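Local coordinates for peptidase S9 prolyl oligopeptidase catalytic domain-containing protein (Pyrococcus horikoshii, PDB 4HXF) that acts as an acylaminoacyl peptidase, a serine protease of the prolyl oligopeptidase family that assembles into a self-compartmentalizing hexamer, at the interface of chains A and B and the interface of chains A and C. Sequence-based numbering; all coordinates share one arbitrary frame. Chains: chain A/B/C, Putative uncharacterized protein PH0594.

Contact 1: the interface of chains A and B. Residues chain A 493, 523, 529; chain B 493, 495, 517.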
# COMPACT_ATOMS: atom_id res chain seq x y z
N TYR A 493 -5.73 -44.19 -19.45
CA TYR A 493 -5.02 -44.62 -20.61
C TYR A 493 -3.55 -44.72 -20.42
O TYR A 493 -2.86 -43.68 -20.26
CB TYR A 493 -5.36 -43.70 -21.82
CG TYR A 493 -4.85 -44.08 -23.19
CD1 TYR A 493 -4.42 -45.42 -23.47
CD2 TYR A 493 -4.86 -43.23 -24.25
CE1 TYR A 493 -3.98 -45.80 -24.71
CE2 TYR A 493 -4.43 -43.60 -25.48
CZ TYR A 493 -3.96 -44.89 -25.75
OH TYR A 493 -3.60 -45.26 -26.98
N ARG A 523 -3.56 -50.50 -24.69
CA ARG A 523 -5.00 -50.33 -24.90
C ARG A 523 -5.79 -51.38 -24.14
O ARG A 523 -6.80 -51.04 -23.49
CB ARG A 523 -5.31 -50.51 -26.40
CG ARG A 523 -4.94 -49.26 -27.25
CD ARG A 523 -4.98 -49.67 -28.74
NE ARG A 523 -6.36 -50.13 -29.04
CZ ARG A 523 -7.31 -49.36 -29.62
NH1 ARG A 523 -7.03 -48.09 -30.08
NH2 ARG A 523 -8.53 -49.89 -29.78
N PHE A 529 -10.83 -47.48 -23.09
CA PHE A 529 -11.32 -48.23 -24.24
C PHE A 529 -12.59 -49.04 -23.94
O PHE A 529 -13.25 -49.57 -24.87
CB PHE A 529 -10.24 -49.12 -24.76
CG PHE A 529 -9.16 -48.37 -25.35
CD1 PHE A 529 -8.14 -47.88 -24.60
CD2 PHE A 529 -9.27 -47.94 -26.67
CE1 PHE A 529 -7.19 -47.07 -25.12
CE2 PHE A 529 -8.31 -47.07 -27.25
CZ PHE A 529 -7.22 -46.67 -26.45
N TYR B 493 -0.91 -36.91 -31.63
CA TYR B 493 -1.75 -38.05 -31.47
C TYR B 493 -3.20 -37.76 -31.52
O TYR B 493 -3.76 -37.08 -30.61
CB TYR B 493 -1.39 -38.79 -30.14
CG TYR B 493 -2.05 -40.12 -29.85
CD1 TYR B 493 -2.64 -40.89 -30.89
CD2 TYR B 493 -2.01 -40.71 -28.62
CE1 TYR B 493 -3.22 -42.12 -30.66
CE2 TYR B 493 -2.57 -41.92 -28.38
CZ TYR B 493 -3.21 -42.65 -29.39
OH TYR B 493 -3.70 -43.87 -29.16
N LEU B 495 -5.89 -39.52 -30.97
CA LEU B 495 -6.84 -40.03 -30.03
C LEU B 495 -6.96 -39.11 -28.83
O LEU B 495 -8.07 -38.85 -28.33
CB LEU B 495 -6.49 -41.44 -29.50
CG LEU B 495 -7.59 -42.12 -28.71
CD1 LEU B 495 -8.88 -42.35 -29.47
CD2 LEU B 495 -7.20 -43.47 -28.16
N LEU B 517 -12.29 -44.97 -30.42
CA LEU B 517 -11.59 -45.89 -29.53
C LEU B 517 -11.25 -47.19 -30.30
O LEU B 517 -10.51 -48.02 -29.82
CB LEU B 517 -12.51 -46.23 -28.38
CG LEU B 517 -12.91 -45.05 -27.43
CD1 LEU B 517 -13.92 -45.40 -26.36
CD2 LEU B 517 -11.60 -44.59 -26.87
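The loop residue A:Tyr493 meets its own copy, B:Tyr493, while the 3-10 helix 527-533 of chain A, through A:Phe529, and its helix 521-524, through A:Arg523, face helix 494-500 and the loop at residue 517 of chain B. The two tyrosines reach toward each other tip to tip. With CG anti to the backbone N in both (chi1 -173°), each phenol points at the other chain, and the hydroxyls share a hydrogen bond, OH of A:Tyr493 to OH of B:Tyr493 at 2.6 Å. Each OH lies at the edge of the opposite ring, in its plane. Beside this pair, CD2 of B:Leu495 packs 3.6 Å from CZ of A:Phe529 and also touches CE2 of A:Tyr493. The phenylalanine lays its CE1 against a face of the A:Tyr493 ring, which would steady that phenol, and turns its edge to the carbonyl O of B:Leu517. The same oxygen accepts a hydrogen bond from NH2 of A:Arg523 (2.7 Å), bent to 142° at the hydrogen, although this arginine is poorly ordered. The interface is two-fold: the tyrosine pair is its own twin, while the A:Phe529 and A:Arg523 contacts recur with the chains exchanged. The patch lies within the alpha/beta-hydrolase domain, on loops and short helices following strand 484-488.

Contact 2: the interface of chains A and C. Residues chain A 55, 337-338; chain C 116, 160-161.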
# COMPACT_ATOMS: atom_id res chain seq x y z
N ARG A 55 9.24 -28.66 27.54
CA ARG A 55 9.20 -28.35 26.12
C ARG A 55 9.49 -26.91 25.92
O ARG A 55 9.02 -26.05 26.65
CB ARG A 55 7.77 -28.54 25.55
CG ARG A 55 7.29 -29.90 25.38
CD ARG A 55 5.91 -29.96 24.82
NE ARG A 55 5.64 -31.34 24.66
CZ ARG A 55 4.43 -31.87 24.59
NH1 ARG A 55 3.31 -31.10 24.64
NH2 ARG A 55 4.35 -33.15 24.46
N ASP A 337 1.12 -37.05 23.74
CA ASP A 337 -0.23 -37.42 23.64
C ASP A 337 -1.06 -36.20 23.09
O ASP A 337 -2.05 -35.76 23.68
CB ASP A 337 -0.83 -37.83 24.97
CG ASP A 337 -2.16 -38.52 24.81
OD1 ASP A 337 -2.46 -39.07 23.75
OD2 ASP A 337 -2.93 -38.49 25.80
N TYR A 338 -0.57 -35.63 22.00
CA TYR A 338 -1.17 -34.41 21.44
C TYR A 338 -2.63 -34.52 21.13
O TYR A 338 -3.37 -33.60 21.45
CB TYR A 338 -0.47 -33.93 20.17
CG TYR A 338 0.81 -33.17 20.42
CD1 TYR A 338 2.01 -33.81 20.57
CD2 TYR A 338 0.79 -31.82 20.65
CE1 TYR A 338 3.20 -33.15 20.82
CE2 TYR A 338 1.96 -31.14 20.99
CZ TYR A 338 3.15 -31.80 21.02
OH TYR A 338 4.28 -31.12 21.35
N ARG C 116 -2.54 -28.09 31.25
CA ARG C 116 -2.71 -28.45 29.80
C ARG C 116 -3.85 -27.71 29.18
O ARG C 116 -3.71 -27.09 28.13
CB ARG C 116 -2.88 -29.95 29.65
CG ARG C 116 -3.07 -30.31 28.19
CD ARG C 116 -2.95 -31.78 27.93
NE ARG C 116 -3.17 -32.00 26.45
CZ ARG C 116 -3.04 -33.14 25.81
NH1 ARG C 116 -2.65 -34.21 26.44
NH2 ARG C 116 -3.31 -33.23 24.49
N GLU C 160 -1.71 -28.14 24.13
CA GLU C 160 -0.71 -29.03 23.50
C GLU C 160 -1.11 -29.13 21.99
O GLU C 160 -0.38 -28.67 21.13
CB GLU C 160 -0.67 -30.40 24.19
CG GLU C 160 0.01 -30.32 25.52
CD GLU C 160 0.43 -31.67 26.04
OE1 GLU C 160 0.70 -32.62 25.27
OE2 GLU C 160 0.44 -31.79 27.26
N GLY C 161 -2.24 -29.74 21.73
CA GLY C 161 -2.77 -29.86 20.36
C GLY C 161 -3.31 -28.58 19.76
O GLY C 161 -3.49 -28.56 18.54
O HOH W 1 1.77 -34.91 25.21
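Backbone carbonyls on both sides take part where A:Asp337 and A:Tyr338, in the loop between strand 332-334 and helix 340-343, face C:Arg116 and the C:Glu160-C:Gly161 loop: the A:Asp337 carbonyl oxygen is met obliquely by an arginine, and the C:Glu160 carbonyl meets a tyrosine ring. This polar, salt-bridged patch appears to join the beta-propeller parts of two subunits and would contribute to hexamer assembly. C:Arg116, its chain extended from CG to NE, approaches the A:Asp337 carbonyl end-on with both terminal nitrogens. NH2 bonds to O of A:Asp337 at 2.9 Å and NH1 to the same oxygen at 3.2 Å, both from one face of the carbonyl plane, NH1 from well above it and NH2 less tilted. CD of C:Glu160 lies above one face of this guanidinium, displaced toward its rim, and the carboxylate forms a longer salt bridge within its own chain, from OE2 to NE of C:Arg116 at 3.7 Å, and so may help to hold the arginine in position.

Across the interface, A:Arg55 comes from strand 54-59 as an extended chain (chi2 180°, chi3 177°). Its NH1 makes a salt bridge and hydrogen bond to OE1 of C:Glu160 at 3.1 Å. The guanidinium and carboxylate planes stand 88° apart, and NH1 meets OE1 from above the carboxylate plane. The hydroxyl of A:Tyr338 sits over the centre of the A:Arg55 guanidinium, while the tyrosine ring's edge faces O of C:Glu160. A water links NH2 of A:Arg55, N of A:Asp337 and OE1 of C:Glu160, lying 2.7 Å from that backbone N.

Contact 3: the interface of chains A and B. Residues chain A 539, 558, 568-571, 611, 613; chain B 133-135.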
# COMPACT_ATOMS: atom_id res chain seq x y z
N LEU A 539 -17.73 -40.08 -10.06
CA LEU A 539 -17.10 -38.77 -9.78
C LEU A 539 -15.65 -38.94 -10.01
O LEU A 539 -14.97 -39.81 -9.38
CB LEU A 539 -17.34 -38.32 -8.33
CG LEU A 539 -16.63 -37.02 -7.96
CD1 LEU A 539 -17.04 -35.78 -8.79
CD2 LEU A 539 -16.86 -36.84 -6.43
N TYR A 558 -13.66 -38.61 -18.53
CA TYR A 558 -14.84 -37.78 -18.37
C TYR A 558 -15.50 -37.43 -19.72
O TYR A 558 -16.72 -37.73 -19.94
CB TYR A 558 -14.50 -36.50 -17.62
CG TYR A 558 -15.71 -35.56 -17.50
CD1 TYR A 558 -16.75 -35.83 -16.62
CD2 TYR A 558 -15.86 -34.52 -18.36
CE1 TYR A 558 -17.88 -35.02 -16.57
CE2 TYR A 558 -16.99 -33.72 -18.37
CZ TYR A 558 -18.00 -33.98 -17.45
OH TYR A 558 -19.16 -33.24 -17.40
N VAL A 568 -21.62 -38.93 -15.23
CA VAL A 568 -20.26 -38.70 -14.78
C VAL A 568 -20.09 -37.22 -14.46
O VAL A 568 -20.80 -36.39 -15.08
CB VAL A 568 -19.23 -39.24 -15.78
CG1 VAL A 568 -19.35 -38.50 -17.11
CG2 VAL A 568 -17.79 -39.25 -15.11
N TYR A 569 -19.22 -36.93 -13.51
CA TYR A 569 -18.97 -35.62 -13.02
C TYR A 569 -17.46 -35.48 -12.85
O TYR A 569 -16.83 -36.50 -12.55
CB TYR A 569 -19.61 -35.40 -11.65
CG TYR A 569 -21.08 -35.73 -11.64
CD1 TYR A 569 -21.51 -37.07 -11.37
CD2 TYR A 569 -22.04 -34.75 -11.91
CE1 TYR A 569 -22.86 -37.36 -11.40
CE2 TYR A 569 -23.39 -35.07 -12.00
CZ TYR A 569 -23.80 -36.36 -11.68
OH TYR A 569 -25.16 -36.63 -11.73
N ILE A 570 -16.95 -34.28 -12.97
CA ILE A 570 -15.52 -34.00 -12.74
C ILE A 570 -15.28 -32.77 -11.92
O ILE A 570 -15.85 -31.69 -12.16
CB ILE A 570 -14.61 -34.15 -14.00
CG1 ILE A 570 -13.17 -34.12 -13.66
CG2 ILE A 570 -14.96 -33.05 -15.05
CD1 ILE A 570 -12.23 -34.36 -14.86
N ALA A 571 -14.43 -32.98 -10.85
CA ALA A 571 -14.00 -31.89 -9.98
C ALA A 571 -12.53 -31.70 -10.25
O ALA A 571 -11.75 -32.65 -10.00
CB ALA A 571 -14.31 -32.21 -8.48
N PHE A 611 -26.23 -33.76 -9.31
CA PHE A 611 -25.33 -33.42 -8.26
C PHE A 611 -25.13 -31.88 -8.30
O PHE A 611 -24.17 -31.39 -8.85
CB PHE A 611 -24.05 -34.24 -8.38
CG PHE A 611 -23.21 -34.30 -7.14
CD1 PHE A 611 -23.56 -35.08 -6.03
CD2 PHE A 611 -22.07 -33.62 -7.06
CE1 PHE A 611 -22.80 -35.13 -4.91
CE2 PHE A 611 -21.25 -33.73 -5.92
CZ PHE A 611 -21.66 -34.48 -4.81
N VAL A 613 -23.71 -29.18 -7.04
CA VAL A 613 -22.59 -28.92 -6.14
C VAL A 613 -22.73 -27.54 -5.41
O VAL A 613 -22.28 -27.38 -4.30
CB VAL A 613 -21.30 -29.07 -6.96
CG1 VAL A 613 -21.03 -27.83 -7.86
CG2 VAL A 613 -20.18 -29.44 -6.08
N PHE B 133 -16.04 -27.46 -11.33
CA PHE B 133 -16.87 -28.61 -11.34
C PHE B 133 -17.64 -28.69 -12.63
O PHE B 133 -18.22 -27.63 -13.03
CB PHE B 133 -17.87 -28.56 -10.21
CG PHE B 133 -18.60 -29.82 -10.01
CD1 PHE B 133 -17.97 -30.91 -9.42
CD2 PHE B 133 -19.89 -29.98 -10.47
CE1 PHE B 133 -18.67 -32.09 -9.32
CE2 PHE B 133 -20.55 -31.19 -10.41
CZ PHE B 133 -19.95 -32.24 -9.79
N GLU B 134 -17.63 -29.81 -13.29
CA GLU B 134 -18.24 -29.92 -14.63
C GLU B 134 -19.16 -31.15 -14.64
O GLU B 134 -18.79 -32.31 -14.31
CB GLU B 134 -17.21 -29.93 -15.73
CG GLU B 134 -17.73 -29.92 -17.16
CD GLU B 134 -18.50 -28.63 -17.41
OE1 GLU B 134 -19.76 -28.79 -17.59
OE2 GLU B 134 -17.95 -27.48 -17.31
N ASP B 135 -20.34 -30.96 -15.28
CA ASP B 135 -21.27 -32.05 -15.53
C ASP B 135 -21.85 -31.99 -16.96
O ASP B 135 -22.73 -32.82 -17.30
CB ASP B 135 -22.44 -32.04 -14.52
CG ASP B 135 -23.38 -30.84 -14.73
OD1 ASP B 135 -23.16 -30.01 -15.61
OD2 ASP B 135 -24.36 -30.73 -13.97
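B:Phe133 enters a pocket in the alpha/beta-hydrolase domain of chain A, a prolyl oligopeptidase-family fold, as strand 131-134 of chain B pairs antiparallel with strand 568-573 of chain A and extends the hydrolase sheet across the interface. CG lies anti to the backbone N (chi1 -170°), directing the ring among A:Tyr569, A:Phe611, A:Val613, A:Ala571 and A:Leu539. CZ forms the leading tip, 3.7 Å from CB of A:Tyr569 and equally near CD2 of A:Phe611, whose side chain crosses the incoming one at about a right angle. Above one ring face, toward its rim, lies CB of A:Val613, a poorly ordered residue whose side chain runs past the phenylalanine in the opposite direction. CD1 approaches the methyl of A:Ala571, and CE1 turns toward CD1 of A:Leu539.

Backbone bonds beside it would set how deep the ring goes: N of A:Ile570 donates to O of B:Glu134 at 3.0 Å, and N of B:Glu134 returns a bond to O of A:Ile570 at 2.8 Å. On the other flank, B:Glu134 and A:Tyr558 cross at about a right angle, with CG of the glutamate 3.6 Å from the phenol OH. CG2 of A:Ile570 lies over the centre of the A:Tyr558 ring and also touches CB of B:Glu134. B:Asp135 crosses A:Tyr569 at a slant, its CB resting 3.8 Å from ring atom CD2.

Contact 1 and contact 3 lie about 22 Å apart between their C-alpha centres and belong to the same two-fold interface of chains A and B, so contact 3 and the phenylalanine and arginine part of contact 1 recur with the chains exchanged, while the tyrosine pair maps onto itself. They share no residues: contact 1 joins hydrolase-domain loops and short helices, whereas contact 3 adds a strand of one chain to the hydrolase sheet of the other. Contact 2, about 53 Å from contact 1 and 41 Å from contact 3, faces chain C. With two distinct interfaces, each subunit can join two neighbours, consistent with the hexamer in which multimerization achieves substrate selection.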